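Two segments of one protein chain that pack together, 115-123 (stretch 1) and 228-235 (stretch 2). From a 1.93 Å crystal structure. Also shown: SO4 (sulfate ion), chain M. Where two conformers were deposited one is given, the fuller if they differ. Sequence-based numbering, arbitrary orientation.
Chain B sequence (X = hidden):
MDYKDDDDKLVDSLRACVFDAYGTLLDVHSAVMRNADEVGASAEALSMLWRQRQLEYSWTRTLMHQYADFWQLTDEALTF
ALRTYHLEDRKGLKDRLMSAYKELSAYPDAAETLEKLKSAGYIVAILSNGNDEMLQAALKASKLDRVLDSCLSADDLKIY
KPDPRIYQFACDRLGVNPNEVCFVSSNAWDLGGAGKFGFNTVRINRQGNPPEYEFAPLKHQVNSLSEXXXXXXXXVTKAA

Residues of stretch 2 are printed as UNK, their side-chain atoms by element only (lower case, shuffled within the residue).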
# COMPACT_ATOMS: atom_id res chain seq x y z
N GLU B 115 -26.50 7.10 15.98
CA GLU B 115 -27.62 7.77 16.64
C GLU B 115 -27.43 7.92 18.16
O GLU B 115 -27.62 8.98 18.68
CB GLU B 115 -28.97 7.12 16.32
CG GLU B 115 -30.20 7.82 16.98
CD GLU B 115 -30.16 9.37 16.88
OE1 GLU B 115 -30.26 9.91 15.75
OE2 GLU B 115 -30.04 10.05 17.93
N LYS B 116 -26.96 6.89 18.84
CA LYS B 116 -26.71 6.99 20.31
C LYS B 116 -25.68 8.08 20.60
O LYS B 116 -25.85 8.91 21.50
CB LYS B 116 -26.24 5.65 20.89
CG LYS B 116 -27.26 4.48 20.86
CD LYS B 116 -26.67 3.25 21.61
CE LYS B 116 -27.48 1.96 21.47
NZ LYS B 116 -28.83 2.21 22.02
N LEU B 117 -24.60 8.09 19.81
CA LEU B 117 -23.55 9.10 19.96
C LEU B 117 -24.06 10.50 19.68
O LEU B 117 -23.70 11.45 20.37
CB LEU B 117 -22.35 8.79 19.05
CG LEU B 117 -21.55 7.55 19.45
CD1 LEU B 117 -20.40 7.26 18.45
CD2 LEU B 117 -21.00 7.68 20.88
N LYS B 118 -24.89 10.65 18.65
CA LYS B 118 -25.45 11.97 18.34
C LYS B 118 -26.39 12.43 19.48
O LYS B 118 -26.42 13.62 19.82
CB LYS B 118 -26.16 11.90 17.01
CG LYS B 118 -26.04 13.14 16.13
CD LYS B 118 -26.79 12.86 14.81
CE LYS B 118 -27.76 13.99 14.45
NZ LYS B 118 -27.18 14.95 13.46
N SER B 119 -27.09 11.47 20.11
CA SER B 119 -27.99 11.72 21.26
C SER B 119 -27.20 12.14 22.50
O SER B 119 -27.70 12.91 23.31
CB SER B 119 -28.88 10.49 21.58
OG SER B 119 -28.27 9.56 22.52
N ALA B 120 -25.98 11.63 22.65
CA ALA B 120 -25.13 12.05 23.76
C ALA B 120 -24.50 13.45 23.55
O ALA B 120 -23.70 13.90 24.38
CB ALA B 120 -24.06 10.99 24.05
N GLY B 121 -24.87 14.12 22.46
CA GLY B 121 -24.33 15.45 22.16
C GLY B 121 -22.93 15.58 21.52
O GLY B 121 -22.38 16.68 21.49
N TYR B 122 -22.36 14.48 21.02
CA TYR B 122 -21.12 14.57 20.23
C TYR B 122 -21.35 15.14 18.85
O TYR B 122 -22.40 14.96 18.26
CB TYR B 122 -20.51 13.18 20.02
CG TYR B 122 -19.96 12.55 21.26
CD1 TYR B 122 -20.68 11.56 21.95
CD2 TYR B 122 -18.73 12.97 21.76
CE1 TYR B 122 -20.14 10.96 23.08
CE2 TYR B 122 -18.20 12.40 22.91
CZ TYR B 122 -18.90 11.40 23.56
OH TYR B 122 -18.33 10.86 24.69
N ILE B 123 -20.33 15.80 18.31
CA ILE B 123 -20.26 16.00 16.87
C ILE B 123 -19.92 14.61 16.32
O ILE B 123 -18.98 13.96 16.79
CB ILE B 123 -19.20 17.05 16.46
CG1 ILE B 123 -19.47 18.42 17.14
CG2 ILE B 123 -19.14 17.20 14.91
CD1 ILE B 123 -18.19 19.26 17.32
N UNK B 228 -18.68 0.90 21.26
CA UNK B 228 -18.31 2.29 21.41
C UNK B 228 -19.26 2.97 22.36
O UNK B 228 -18.92 3.99 22.96
c UNK B 228 -17.76 3.48 17.66
c UNK B 228 -18.38 3.01 20.05
c UNK B 228 -17.37 2.69 18.94
c UNK B 228 -15.92 3.04 19.41
N UNK B 229 -20.47 2.41 22.51
CA UNK B 229 -21.47 3.05 23.39
C UNK B 229 -21.02 3.09 24.88
O UNK B 229 -20.98 4.17 25.46
c UNK B 229 -24.01 3.19 23.94
c UNK B 229 -23.55 5.76 23.52
n UNK B 229 -25.86 3.56 25.16
c UNK B 229 -24.06 7.04 23.81
c UNK B 229 -22.87 2.46 23.19
c UNK B 229 -25.40 4.80 24.81
c UNK B 229 -24.23 4.61 24.02
c UNK B 229 -25.01 2.60 24.66
c UNK B 229 -25.92 6.08 25.10
c UNK B 229 -25.25 7.18 24.61
N UNK B 230 -20.71 1.94 25.49
CA UNK B 230 -20.18 2.04 26.86
C UNK B 230 -18.90 2.85 26.97
O UNK B 230 -18.62 3.45 28.04
c UNK B 230 -20.89 0.53 25.06
c UNK B 230 -19.99 -0.23 25.97
c UNK B 230 -19.92 0.57 27.26
N UNK B 231 -18.10 2.86 25.90
CA UNK B 231 -16.84 3.65 25.89
C UNK B 231 -17.07 5.15 25.90
O UNK B 231 -16.30 5.90 26.46
c UNK B 231 -14.04 3.51 23.17
c UNK B 231 -15.99 3.25 24.68
c UNK B 231 -13.73 3.12 25.62
c UNK B 231 -14.58 3.78 24.57
N UNK B 232 -18.15 5.59 25.28
CA UNK B 232 -18.32 7.03 25.04
C UNK B 232 -19.56 7.66 25.66
O UNK B 232 -19.72 8.89 25.60
c UNK B 232 -18.30 7.34 23.53
c UNK B 232 -16.95 7.15 22.77
c UNK B 232 -15.99 8.33 23.03
c UNK B 232 -17.18 6.98 21.28
N UNK B 233 -20.46 6.85 26.23
CA UNK B 233 -21.72 7.41 26.77
C UNK B 233 -21.39 8.45 27.85
O UNK B 233 -20.48 8.26 28.64
c UNK B 233 -22.59 6.31 27.32
N UNK B 234 -22.14 9.55 27.87
CA UNK B 234 -21.92 10.65 28.82
C UNK B 234 -22.91 10.62 30.00
O UNK B 234 -23.99 10.02 29.91
n UNK B 234 -18.33 15.13 26.41
c UNK B 234 -20.80 12.20 27.12
c UNK B 234 -20.40 13.65 26.93
c UNK B 234 -18.93 13.75 26.47
c UNK B 234 -21.95 12.01 28.10
N UNK B 235 -22.52 11.23 31.12
CA UNK B 235 -23.43 11.40 32.26
C UNK B 235 -24.66 12.24 31.88
O UNK B 235 -24.51 13.21 31.14
c UNK B 235 -21.48 11.26 33.84
o UNK B 235 -21.35 10.08 33.56
c UNK B 235 -22.71 12.03 33.45
n UNK B 235 -20.55 11.94 34.49
S SO4 M . -30.04 -1.97 21.84
O1 SO4 M . -30.20 -3.05 22.82
O2 SO4 M . -29.76 -0.70 22.52
O3 SO4 M . -29.05 -2.47 20.86
O4 SO4 M . -31.23 -1.72 21.05

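Position 228 carries four side-chain carbons, forked at the second, with no heteroatom. The CA-to-CB bond points toward stretch 1, yet the nearest approach, from one of its two branch-end carbons to CD1 of L117, is 4.7 Å, so nothing there is truly touched. A four-carbon chain forked at its second atom is leucine, L228.

Position 229 has one carbon leading into fused five- and six-membered rings that hold eight carbons and one nitrogen, an indole. Its CA-to-CB bond runs sideways, but a chi1 of -172° (t) brings the ring to stretch 1. CD of K116 lies 3.4 Å from the centroid of the five-membered ring and 7° off its normal, a CH-pi contact over the face. The indole identifies tryptophan, W229. Its ring edge meets apolar groups: CB of A120 is 4.0 Å from CZ3 of W229, and CD2 of L117 is 4.1 Å from CE3 of W229.

Position 230 shows three carbons closing a ring onto the backbone N, which only proline does. P230 is out of reach of stretch 1.

At position 231 there are again four carbons forked at the second, hence leucine. L231 differs from L228 in rotamer (chi1 t, chi2 p), and its side chain makes no contact with stretch 1.

Position 232 repeats the forked four-carbon pattern, and, unlike L231, its CA-to-CB bond points toward stretch 1. Its CB packs 3.8 Å from CD2 of L117 and 4.1 Å from CE1 of Y122, and its backbone O accepts a hydrogen bond from OH of Y122 at 2.6 Å. The fork makes it leucine, L232.

Position 233 has a single side-chain carbon, so it is alanine. The CB of A233 points away from stretch 1, and the residue is the first after the helix to leave helical phi/psi.

Position 234 bears four carbons in a row ending in nitrogen, and its CA-to-CB bond points toward stretch 1. The fourth carbon lies 3.4 Å from OH of Y122, and the third lies 4.2 Å from O of A120. This unbranched chain is lysine, K234, extended beyond chi1 with chi2 to chi4 all t.

Position 235 has two carbons, the second carrying one oxygen and one nitrogen: a short amide, asparagine. N235 lies beyond reach of stretch 1.

The two helices run nearly parallel, 15° apart with axes 10.3 Å from each other at closest approach, and side chains must bridge that gap. W229 supplies the greatest covered area, 101 Å² of a total of 478 Å². K116 lays its aliphatic chain across the indole while its NZ, 4.9 Å from the five-membered ring centroid, makes an off-centre cation-pi contact and donates a hydrogen bond to O2 of the sulfate at 3.1 Å. Farther along, L117 reaches both W229 and L232. After the helix of stretch 1 ends in a Schellman motif at G121, Y122 anchors the final turn of the partner helix through the carbonyl of L232.

Stretch 2 (228-235) LWPLLAKN
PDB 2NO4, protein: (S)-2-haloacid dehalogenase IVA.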